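Local atomic coordinates of malate synthase (Haloferax volcanii, PDB entry 3OYZ), a protein that catalyses the magnesium-dependent Claisen condensation of acetyl-CoA with glyoxylate, and hydrolysis of the malyl-CoA formed, to give malate in the glyoxylate cycle. Residues H101-T106 with T138-E143; H117-P122 with G149-S154; L401-Y406 with R427-G432; D44-D49 with A75-E80. One frame throughout, in Å; residues are numbered along the deposited sequence.

Interaction 1: H101-T106 with T138-E143; sequences HMLDIT and TIVEHE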
# COMPACT_ATOMS: atom_id res chain seq x y z
N HIS A 101 13.45 17.23 29.72
CA HIS A 101 14.76 16.68 29.34
C HIS A 101 15.38 17.44 28.21
O HIS A 101 16.59 17.66 28.31
CB HIS A 101 14.78 15.14 29.17
CG HIS A 101 14.67 14.39 30.46
ND1 HIS A 101 14.17 13.11 30.57
CD2 HIS A 101 14.99 14.76 31.73
CE1 HIS A 101 14.20 12.71 31.84
NE2 HIS A 101 14.72 13.69 32.55
N MET A 102 14.66 17.90 27.17
CA MET A 102 15.34 18.55 26.07
C MET A 102 15.81 19.89 26.53
O MET A 102 16.82 20.45 26.02
CB MET A 102 14.41 18.92 24.85
CG MET A 102 13.86 17.75 24.10
SD MET A 102 12.88 18.12 22.57
CE MET A 102 13.58 19.65 22.11
N LEU A 103 14.99 20.48 27.40
CA LEU A 103 15.34 21.79 27.89
C LEU A 103 16.71 21.70 28.69
O LEU A 103 17.60 22.53 28.50
CB LEU A 103 14.20 22.26 28.78
CG LEU A 103 14.19 23.70 29.31
CD1 LEU A 103 14.15 24.78 28.21
CD2 LEU A 103 13.06 23.87 30.33
N ASP A 104 16.86 20.72 29.57
CA ASP A 104 18.12 20.45 30.33
C ASP A 104 19.30 20.20 29.41
O ASP A 104 20.35 20.88 29.49
CB ASP A 104 17.98 19.20 31.22
CG ASP A 104 16.97 19.35 32.31
OD1 ASP A 104 16.63 20.52 32.63
OD2 ASP A 104 16.51 18.31 32.87
N ILE A 105 19.11 19.27 28.46
CA ILE A 105 20.16 18.90 27.53
C ILE A 105 20.67 20.09 26.73
O ILE A 105 21.89 20.13 26.46
CB ILE A 105 19.77 17.70 26.67
CG1 ILE A 105 19.59 16.50 27.61
CG2 ILE A 105 20.75 17.45 25.56
CD1 ILE A 105 18.79 15.33 27.00
N THR A 106 19.83 21.07 26.37
CA THR A 106 20.35 22.12 25.49
C THR A 106 20.83 23.36 26.24
O THR A 106 21.14 24.38 25.64
CB THR A 106 19.23 22.62 24.50
OG1 THR A 106 18.07 22.81 25.31
CG2 THR A 106 18.87 21.50 23.51
N THR A 138 10.46 24.86 19.59
CA THR A 138 10.53 26.31 19.49
C THR A 138 10.78 26.95 20.88
O THR A 138 11.57 27.90 21.02
CB THR A 138 9.21 26.84 18.85
OG1 THR A 138 9.15 26.28 17.52
CG2 THR A 138 9.31 28.36 18.69
N ILE A 139 10.02 26.52 21.87
CA ILE A 139 10.25 27.07 23.24
C ILE A 139 11.70 26.82 23.73
O ILE A 139 12.31 27.78 24.19
CB ILE A 139 9.21 26.52 24.20
CG1 ILE A 139 7.87 27.27 23.95
CG2 ILE A 139 9.63 26.71 25.68
CD1 ILE A 139 6.70 26.47 24.53
N VAL A 140 12.20 25.60 23.65
CA VAL A 140 13.61 25.28 23.97
C VAL A 140 14.60 26.18 23.29
O VAL A 140 15.47 26.76 24.00
CB VAL A 140 13.92 23.79 23.66
CG1 VAL A 140 15.42 23.57 23.64
CG2 VAL A 140 13.15 22.91 24.61
N GLU A 141 14.54 26.32 21.97
CA GLU A 141 15.31 27.30 21.21
C GLU A 141 15.31 28.71 21.77
O GLU A 141 16.37 29.35 21.96
CB GLU A 141 15.00 27.33 19.70
CG GLU A 141 15.38 25.98 19.07
CD GLU A 141 14.76 25.77 17.67
OE1 GLU A 141 13.73 26.44 17.33
OE2 GLU A 141 15.26 24.91 16.92
N HIS A 142 14.11 29.22 21.99
CA HIS A 142 14.00 30.59 22.49
C HIS A 142 14.53 30.68 23.94
O HIS A 142 15.18 31.66 24.28
CB HIS A 142 12.57 31.12 22.39
CG HIS A 142 12.23 31.59 21.00
ND1 HIS A 142 12.27 32.92 20.63
CD2 HIS A 142 11.99 30.89 19.86
CE1 HIS A 142 11.97 33.03 19.35
NE2 HIS A 142 11.81 31.81 18.86
N GLU A 143 14.26 29.71 24.78
CA GLU A 143 14.66 29.75 26.18
C GLU A 143 16.21 29.75 26.25
O GLU A 143 16.76 30.31 27.20
CB GLU A 143 14.13 28.56 26.99
CG GLU A 143 12.65 28.71 27.33
CD GLU A 143 12.37 30.00 28.11
OE1 GLU A 143 13.05 30.16 29.16
OE2 GLU A 143 11.52 30.84 27.71

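Interaction 2: H117-P122 with G149-S154; sequences HGFVIP and GSLAMS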
# COMPACT_ATOMS: atom_id res chain seq x y z
N HIS A 117 22.49 18.07 16.71
CA HIS A 117 21.84 18.63 15.55
C HIS A 117 20.29 18.62 15.69
O HIS A 117 19.64 19.26 14.86
CB HIS A 117 22.17 17.79 14.32
CG HIS A 117 23.36 18.27 13.54
ND1 HIS A 117 24.66 18.12 14.01
CD2 HIS A 117 23.46 18.81 12.31
CE1 HIS A 117 25.50 18.61 13.11
NE2 HIS A 117 24.80 19.02 12.07
N GLY A 118 19.74 17.80 16.59
CA GLY A 118 18.26 17.78 16.78
C GLY A 118 17.87 16.64 17.69
O GLY A 118 18.71 16.09 18.44
N PHE A 119 16.57 16.34 17.76
CA PHE A 119 16.10 15.34 18.69
C PHE A 119 15.10 14.46 17.92
O PHE A 119 14.54 14.90 16.89
CB PHE A 119 15.41 15.96 19.91
CG PHE A 119 16.36 16.65 20.90
CD1 PHE A 119 16.94 15.90 21.90
CD2 PHE A 119 16.68 18.00 20.79
CE1 PHE A 119 17.87 16.48 22.77
CE2 PHE A 119 17.53 18.62 21.69
CZ PHE A 119 18.17 17.80 22.66
N VAL A 120 14.90 13.25 18.42
CA VAL A 120 14.07 12.25 17.79
C VAL A 120 12.92 12.06 18.79
O VAL A 120 13.14 11.93 20.02
CB VAL A 120 14.81 10.92 17.58
CG1 VAL A 120 13.82 9.82 17.16
CG2 VAL A 120 16.05 11.05 16.65
N ILE A 121 11.69 12.15 18.26
CA ILE A 121 10.43 12.04 18.99
C ILE A 121 9.65 10.79 18.59
O ILE A 121 9.17 10.61 17.44
CB ILE A 121 9.56 13.36 18.77
CG1 ILE A 121 10.42 14.62 18.95
CG2 ILE A 121 8.25 13.43 19.61
CD1 ILE A 121 11.08 14.81 20.38
N PRO A 122 9.45 9.95 19.61
CA PRO A 122 8.79 8.71 19.37
C PRO A 122 7.27 8.88 19.59
O PRO A 122 6.80 9.84 20.16
CB PRO A 122 9.35 7.83 20.50
CG PRO A 122 9.35 8.82 21.68
CD PRO A 122 10.00 10.02 20.99
N GLY A 149 14.55 27.17 14.74
CA GLY A 149 14.57 26.16 13.66
C GLY A 149 15.89 25.39 13.60
O GLY A 149 16.08 24.50 12.78
N SER A 150 16.83 25.70 14.49
CA SER A 150 18.15 25.09 14.37
C SER A 150 18.19 23.66 14.92
O SER A 150 19.03 22.84 14.49
CB SER A 150 19.19 25.99 15.07
OG SER A 150 18.98 25.99 16.48
N LEU A 151 17.32 23.31 15.86
CA LEU A 151 17.24 21.89 16.22
C LEU A 151 16.28 21.12 15.27
O LEU A 151 15.07 21.44 15.24
CB LEU A 151 16.66 21.78 17.62
CG LEU A 151 17.68 22.33 18.65
CD1 LEU A 151 16.91 22.23 19.91
CD2 LEU A 151 18.88 21.36 18.71
N ALA A 152 16.83 20.16 14.52
CA ALA A 152 16.08 19.28 13.62
C ALA A 152 15.13 18.43 14.46
O ALA A 152 15.44 18.08 15.59
CB ALA A 152 17.07 18.40 12.77
N MET A 153 13.90 18.19 13.99
CA MET A 153 13.05 17.20 14.64
C MET A 153 12.93 15.98 13.73
O MET A 153 12.62 16.12 12.54
CB MET A 153 11.63 17.80 14.83
CG MET A 153 10.58 16.85 15.53
SD MET A 153 9.05 17.92 15.65
CE MET A 153 7.76 16.70 15.46
N SER A 154 13.00 14.79 14.29
CA SER A 154 12.82 13.58 13.51
C SER A 154 11.71 12.88 14.25
O SER A 154 11.65 13.00 15.49
CB SER A 154 14.10 12.70 13.43
OG SER A 154 15.01 13.43 12.60
O HOH W 1 20.02 20.64 12.48
O HOH W 2 16.17 15.08 14.45

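Interaction 3: L401-Y406 with R427-G432; sequences LFQDVY and RAMEVG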
# COMPACT_ATOMS: atom_id res chain seq x y z
N LEU A 401 -6.05 -11.01 22.99
CA LEU A 401 -7.13 -11.59 22.26
C LEU A 401 -7.71 -12.76 23.05
O LEU A 401 -8.92 -12.89 23.12
CB LEU A 401 -6.64 -12.07 20.90
CG LEU A 401 -7.65 -13.05 20.35
CD1 LEU A 401 -8.79 -12.39 19.69
CD2 LEU A 401 -7.04 -13.99 19.35
N PHE A 402 -6.87 -13.64 23.56
CA PHE A 402 -7.38 -14.77 24.34
C PHE A 402 -8.25 -14.24 25.49
O PHE A 402 -9.39 -14.63 25.66
CB PHE A 402 -6.24 -15.64 24.91
CG PHE A 402 -6.76 -16.69 25.88
CD1 PHE A 402 -7.27 -17.88 25.39
CD2 PHE A 402 -6.87 -16.41 27.24
CE1 PHE A 402 -7.80 -18.85 26.26
CE2 PHE A 402 -7.41 -17.38 28.13
CZ PHE A 402 -7.90 -18.56 27.63
N GLN A 403 -7.73 -13.30 26.26
CA GLN A 403 -8.48 -12.69 27.35
C GLN A 403 -9.83 -12.07 26.98
O GLN A 403 -10.83 -12.30 27.70
CB GLN A 403 -7.63 -11.63 28.03
CG GLN A 403 -6.43 -12.15 28.84
CD GLN A 403 -5.55 -11.01 29.31
OE1 GLN A 403 -5.71 -9.87 28.85
NE2 GLN A 403 -4.62 -11.28 30.20
N ASP A 404 -9.85 -11.30 25.88
CA ASP A 404 -11.08 -10.76 25.33
C ASP A 404 -12.11 -11.85 25.09
O ASP A 404 -13.28 -11.63 25.39
CB ASP A 404 -10.89 -10.03 23.98
CG ASP A 404 -12.13 -9.26 23.56
OD1 ASP A 404 -12.59 -8.41 24.34
OD2 ASP A 404 -12.70 -9.48 22.48
N VAL A 405 -11.68 -12.94 24.47
CA VAL A 405 -12.49 -14.07 24.09
C VAL A 405 -13.01 -14.82 25.33
O VAL A 405 -14.19 -15.11 25.44
CB VAL A 405 -11.68 -15.06 23.25
CG1 VAL A 405 -12.45 -16.39 23.20
CG2 VAL A 405 -11.48 -14.57 21.81
N TYR A 406 -12.13 -15.10 26.28
CA TYR A 406 -12.56 -15.72 27.54
C TYR A 406 -13.60 -14.85 28.27
O TYR A 406 -14.70 -15.34 28.55
CB TYR A 406 -11.33 -16.03 28.40
CG TYR A 406 -11.58 -17.00 29.53
CD1 TYR A 406 -11.54 -18.38 29.32
CD2 TYR A 406 -11.84 -16.53 30.82
CE1 TYR A 406 -11.78 -19.26 30.38
CE2 TYR A 406 -12.09 -17.40 31.88
CZ TYR A 406 -12.06 -18.76 31.65
OH TYR A 406 -12.31 -19.62 32.69
N ARG A 427 -3.42 -18.86 34.15
CA ARG A 427 -2.19 -18.07 33.99
C ARG A 427 -2.31 -16.91 32.98
O ARG A 427 -1.86 -15.80 33.29
CB ARG A 427 -1.02 -18.97 33.62
CG ARG A 427 0.32 -18.33 33.91
CD ARG A 427 1.36 -19.40 34.16
NE ARG A 427 2.32 -19.57 33.07
CZ ARG A 427 3.39 -18.81 32.87
NH1 ARG A 427 3.64 -17.77 33.65
NH2 ARG A 427 4.22 -19.10 31.87
N ALA A 428 -2.90 -17.19 31.81
CA ALA A 428 -3.14 -16.23 30.71
C ALA A 428 -4.03 -15.11 31.21
O ALA A 428 -3.71 -13.94 31.06
CB ALA A 428 -3.84 -16.90 29.54
N MET A 429 -5.13 -15.51 31.84
CA MET A 429 -6.02 -14.54 32.45
C MET A 429 -5.37 -13.64 33.47
O MET A 429 -5.99 -12.64 33.78
CB MET A 429 -7.29 -15.17 33.03
CG MET A 429 -8.13 -15.91 32.01
SD MET A 429 -8.39 -14.87 30.54
CE MET A 429 -9.66 -13.72 31.01
N GLU A 430 -4.13 -13.90 33.91
CA GLU A 430 -3.46 -13.02 34.87
C GLU A 430 -2.62 -11.89 34.29
O GLU A 430 -2.49 -10.85 34.94
CB GLU A 430 -2.50 -13.79 35.79
CG GLU A 430 -3.07 -14.98 36.55
CD GLU A 430 -3.75 -14.61 37.85
OE1 GLU A 430 -4.49 -13.60 37.87
OE2 GLU A 430 -3.55 -15.36 38.84
N VAL A 431 -2.02 -12.11 33.12
CA VAL A 431 -1.06 -11.18 32.52
C VAL A 431 -1.56 -9.74 32.45
O VAL A 431 -2.76 -9.54 32.24
CB VAL A 431 -0.73 -11.67 31.10
CG1 VAL A 431 0.24 -10.75 30.38
CG2 VAL A 431 -0.21 -13.08 31.14
N GLY A 432 -0.66 -8.76 32.60
CA GLY A 432 -0.88 -7.32 32.40
C GLY A 432 -2.12 -6.68 33.03
O GLY A 432 -2.27 -6.61 34.26

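Interaction 4: D44-D49 with A75-E80; sequences DVWVPD and AEFPGE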
# COMPACT_ATOMS: atom_id res chain seq x y z
N ASP A 44 25.93 7.47 10.25
CA ASP A 44 25.57 8.83 9.80
C ASP A 44 24.79 9.59 10.87
O ASP A 44 24.94 10.80 11.05
CB ASP A 44 24.74 8.71 8.52
CG ASP A 44 25.56 8.29 7.35
OD1 ASP A 44 26.77 8.64 7.34
OD2 ASP A 44 25.01 7.62 6.45
N VAL A 45 23.98 8.90 11.65
CA VAL A 45 23.15 9.57 12.67
C VAL A 45 23.24 8.70 13.88
O VAL A 45 22.94 7.52 13.85
CB VAL A 45 21.61 9.79 12.22
CG1 VAL A 45 20.82 10.16 13.41
CG2 VAL A 45 21.56 10.97 11.35
N TRP A 46 23.65 9.32 14.98
CA TRP A 46 23.78 8.56 16.19
C TRP A 46 22.72 9.03 17.16
O TRP A 46 22.57 10.22 17.35
CB TRP A 46 25.20 8.80 16.79
CG TRP A 46 25.33 8.08 18.12
CD1 TRP A 46 24.88 6.84 18.43
CD2 TRP A 46 25.92 8.60 19.32
NE1 TRP A 46 25.14 6.54 19.75
CE2 TRP A 46 25.75 7.63 20.32
CE3 TRP A 46 26.61 9.79 19.64
CZ2 TRP A 46 26.30 7.77 21.62
CZ3 TRP A 46 27.04 9.99 20.98
CH2 TRP A 46 26.89 8.97 21.93
N VAL A 47 22.01 8.11 17.78
CA VAL A 47 20.88 8.45 18.65
C VAL A 47 21.08 7.98 20.08
O VAL A 47 20.71 6.85 20.45
CB VAL A 47 19.59 7.82 18.00
CG1 VAL A 47 18.34 8.23 18.76
CG2 VAL A 47 19.52 8.29 16.56
N PRO A 48 21.62 8.85 20.95
CA PRO A 48 21.52 8.39 22.33
C PRO A 48 20.06 8.28 22.75
O PRO A 48 19.34 9.27 22.75
CB PRO A 48 22.11 9.57 23.11
CG PRO A 48 23.15 10.18 22.20
CD PRO A 48 22.52 10.02 20.79
N ASP A 49 19.66 7.11 23.20
CA ASP A 49 18.27 6.79 23.37
C ASP A 49 17.77 6.77 24.76
O ASP A 49 17.76 5.70 25.34
CB ASP A 49 18.00 5.48 22.66
CG ASP A 49 16.54 5.16 22.52
OD1 ASP A 49 15.71 6.00 22.88
OD2 ASP A 49 16.24 4.01 22.14
N ALA A 75 32.34 16.85 20.18
CA ALA A 75 33.06 17.68 19.21
C ALA A 75 33.66 16.96 18.02
O ALA A 75 33.64 17.52 16.91
CB ALA A 75 34.10 18.57 19.88
N GLU A 76 34.18 15.75 18.20
CA GLU A 76 34.79 15.08 17.02
C GLU A 76 33.98 13.85 16.62
O GLU A 76 34.54 13.01 15.92
CB GLU A 76 36.25 14.60 17.14
CG GLU A 76 37.38 15.65 17.20
CD GLU A 76 37.56 16.07 18.63
OE1 GLU A 76 37.05 15.30 19.49
OE2 GLU A 76 38.09 17.18 18.87
N PHE A 77 32.75 13.68 17.12
CA PHE A 77 31.96 12.54 16.62
C PHE A 77 31.77 12.80 15.13
O PHE A 77 31.42 13.93 14.77
CB PHE A 77 30.62 12.46 17.33
CG PHE A 77 29.85 11.27 16.91
CD1 PHE A 77 30.28 10.00 17.30
CD2 PHE A 77 28.74 11.40 16.08
CE1 PHE A 77 29.63 8.86 16.89
CE2 PHE A 77 28.09 10.25 15.65
CZ PHE A 77 28.53 8.99 16.02
N PRO A 78 32.05 11.83 14.24
CA PRO A 78 31.98 12.37 12.88
C PRO A 78 30.57 12.39 12.22
O PRO A 78 30.48 12.98 11.15
CB PRO A 78 32.78 11.36 12.05
CG PRO A 78 32.50 10.07 12.74
CD PRO A 78 32.44 10.41 14.24
N GLY A 79 29.60 11.61 12.71
CA GLY A 79 28.21 11.67 12.20
C GLY A 79 27.38 12.76 12.86
O GLY A 79 27.94 13.70 13.41
N GLU A 80 26.04 12.69 12.85
CA GLU A 80 25.26 13.78 13.48
C GLU A 80 24.68 13.20 14.71
O GLU A 80 24.28 12.04 14.67
CB GLU A 80 24.11 14.24 12.55
CG GLU A 80 24.56 15.10 11.35
CD GLU A 80 23.36 15.69 10.55
OE1 GLU A 80 22.22 15.57 11.05
OE2 GLU A 80 23.53 16.34 9.48

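Interaction 1: H101-T106 with T138-E143
The helical turns carrying Leu-103 and Val-140 run in the same general direction, axes 9.8 Å apart and inclined by 28°, with the CA atoms of these two residues 5.5 Å apart. Val-140 is the hub, each of its methyls meeting a different part of the opposing segment. CG2 fits between Met-102 and Leu-103, 4.1 Å from Met-102 CE and as near to the CA of Leu-103. With its CG anti to the backbone N (chi1 -172°), Leu-103 runs antiparallel alongside the valine side chain, and its CD1 ends 4.0 Å from Glu-143 CB. The other methyl, Val-140 CG1, lies 3.2 Å from Thr-106 OG1. That hydroxyl is turned back to Met-102 O, four residues earlier, giving it a proton over 2.8 Å; Thr-106 N donates there too. An alanine in place of Thr-106 would probably leave a gap beside Val-140 CG1 and Met-102 O with one donor fewer. Phe-119 of strand 118-121 touches Met-102 and Thr-106, and Leu-103 O bonds to His-144 NE2 just past helix 127-143. With the interface hydroxyl spent within its own segment, 101-106 and 138-143 meet by van der Waals contact, mostly between apolar groups.

Interaction 2: H117-P122 with G149-S154
Between Phe-119 and Ala-152 the two backbones are joined by a straightforward parallel pairing, Phe-119 N giving its hydrogen to Ala-152 O at 3.0 Å. Three more bonds continue it: Ala-152 N to His-117 O, Ser-154 N to Phe-119 O and Ile-121 N to Ser-154 O, the last nearly straight at 168°. Packing is closest at Gly-118, whose CA comes to 3.1 Å from Ala-152 O in a CA-H...O contact; a CB here would collide with that oxygen. On the face shared by Phe-119 and Met-153, apolar groups close the contact. Leu-151 lies alongside Phe-119 and points the same way, with CD1 at the ring edge 4.1 Å from CE2, while the Ile-121 side chain lies roughly perpendicular to that of Met-153, CG1 of the first 4.1 Å from CG of the second. Phe-137 covers this face, touching all four of these side chains. It belongs to helix 127-143, which connects the two strands in a beta-alpha-beta unit of the TIM barrel. The opposite face, bearing Val-120, Ala-152 and Ser-154, looks into the barrel and is partly polar: Val-120 CG2 rests on Ser-154 CB, and a water joins Phe-119 O to Ser-154 OG, which is also bonded to Leu-185 N of the next strand. Just before the strands the side chains are looser, although Ala-152 N still bonds to His-117 O. His-117 and Ser-150 are exposed, Ser-150 OG bonding to Asp-147 O, and a second water sits 2.8 Å from His-117 O and within hydrogen-bonding reach of Ser-150 O.

Interaction 3: L401-Y406 with R427-G432
Met-429 pushes its bent side chain between the adjacent Phe-402 and Gln-403 and, one turn on, Tyr-406 of helix 397-408. Its SD stands 3.6 Å from Phe-402 CE2 and lies obliquely to both aromatic rings, making two Met-aromatic contacts with centroid distances of 4.8 Å for Phe-402 and 4.6 Å for Tyr-406. The terminal methyl goes on to Tyr-406, with Met-429 CE 3.6 Å from CD2. Beside the sulfur, Ala-428 CB meets Phe-402 CD2 at 3.8 Å. The polar half of the contact belongs to Gln-403. Its chain passes the Met-429 side chain head to tail, stays extended beyond CG (chi2 172°), and carries NE2 to two backbone oxygens, Ala-428 O at 2.9 Å and Val-431 O at 3.3 Å. Both acceptors lie close to the plane of the amide, which fixes its rotation. Ala-428 O is itself shared, for Val-431 N closes a type I beta turn onto it from the opposite face of the carbonyl plane. A leucine in place of Gln-403 would probably leave Val-431 O without this donor and the turn from Ala-428 to Val-431 freer to move. Further out, Tyr-420 meets the Phe-402 ring at about 90° and His-413 stacks on Tyr-406, while Arg-427 forms salt bridges with Asp-344, Asp-348 and Glu-351. The contact therefore fastens the end of the modelled chain into a helical cluster, in which helix 413-420 packs against helix 397-408 and helix 343-358 lines Ala-428 and Val-431.

Interaction 4: D44-D49 with A75-E80
Strand 45-49 of the TIM barrel meets the start of strand 80-81 here, through Val-45 and Glu-80, at the close of a beta-alpha-beta crossover that passes through helix 59-73. Two backbone bonds make the parallel join: Glu-80 N to Asp-44 O and Trp-46 N to Glu-80 O, both 2.8 Å long. The first donor stands 35° out of the carbonyl plane of Asp-44, whereas the second approaches nearly along the C=O axis of Glu-80. Val-45 CA adds a CA-H...O contact to the same Glu-80 O at 3.4 Å. Just before the pairing, Gly-79 runs so close to Asp-44 O that a CB there would clash with it. The side-chain part joins Phe-77 to Trp-46, first through the tryptophan's CB. A chi1 of -176° sets CG of Phe-77 anti to the backbone N; the far end of the ring, CZ and CE2, lies 3.4 Å from Trp-46 CB. The six-membered ring of the tryptophan lies obliquely to it, planes at 41° and centroids 5.2 Å apart, with CE3 over the centre of the phenylalanine face. Pro-78 CD lies over the opposite face, toward its rim, and Pro-48 CD sits over one face of the indole. Trp-46 NE1 bonds to Ser-17 OG, a residue of the acetyl-CoA site, and Glu-80 OE1 to His-82. Asp-44 pairs with Arg-8 and Arg-12, and with Arg-409 of the third subunit. At the C-terminal end of strand 45-49, Asp-49 touches the bound acetyl-CoA. Ligand binding at the C-terminal ends of parallel strands is typical of TIM barrels.

How the interactions relate
Three of the contacts belong to the barrel, and interaction 3 stands apart, its centre 40 Å or more from theirs. Interaction 2 joins two strands, interaction 4 a strand to the loop that leads into the next, and they touch where His-117 packs on Glu-80 and Val-120 on Val-47. Interaction 1 lies outside that sheet, between helices 92-105 and 127-143; Glu-141 ties it to interaction 2 through probable bonds to the backbone of Gly-149 and Leu-151. Interactions 1, 2 and 4 are buried, the first with a more exposed edge at Leu-103 and Glu-143. The sheet contacts rely on main-chain bonds and interaction 1 mainly on apolar side chains, whereas the partly buried interaction 3 combines sulfur, aromatic rings and a side-chain amide.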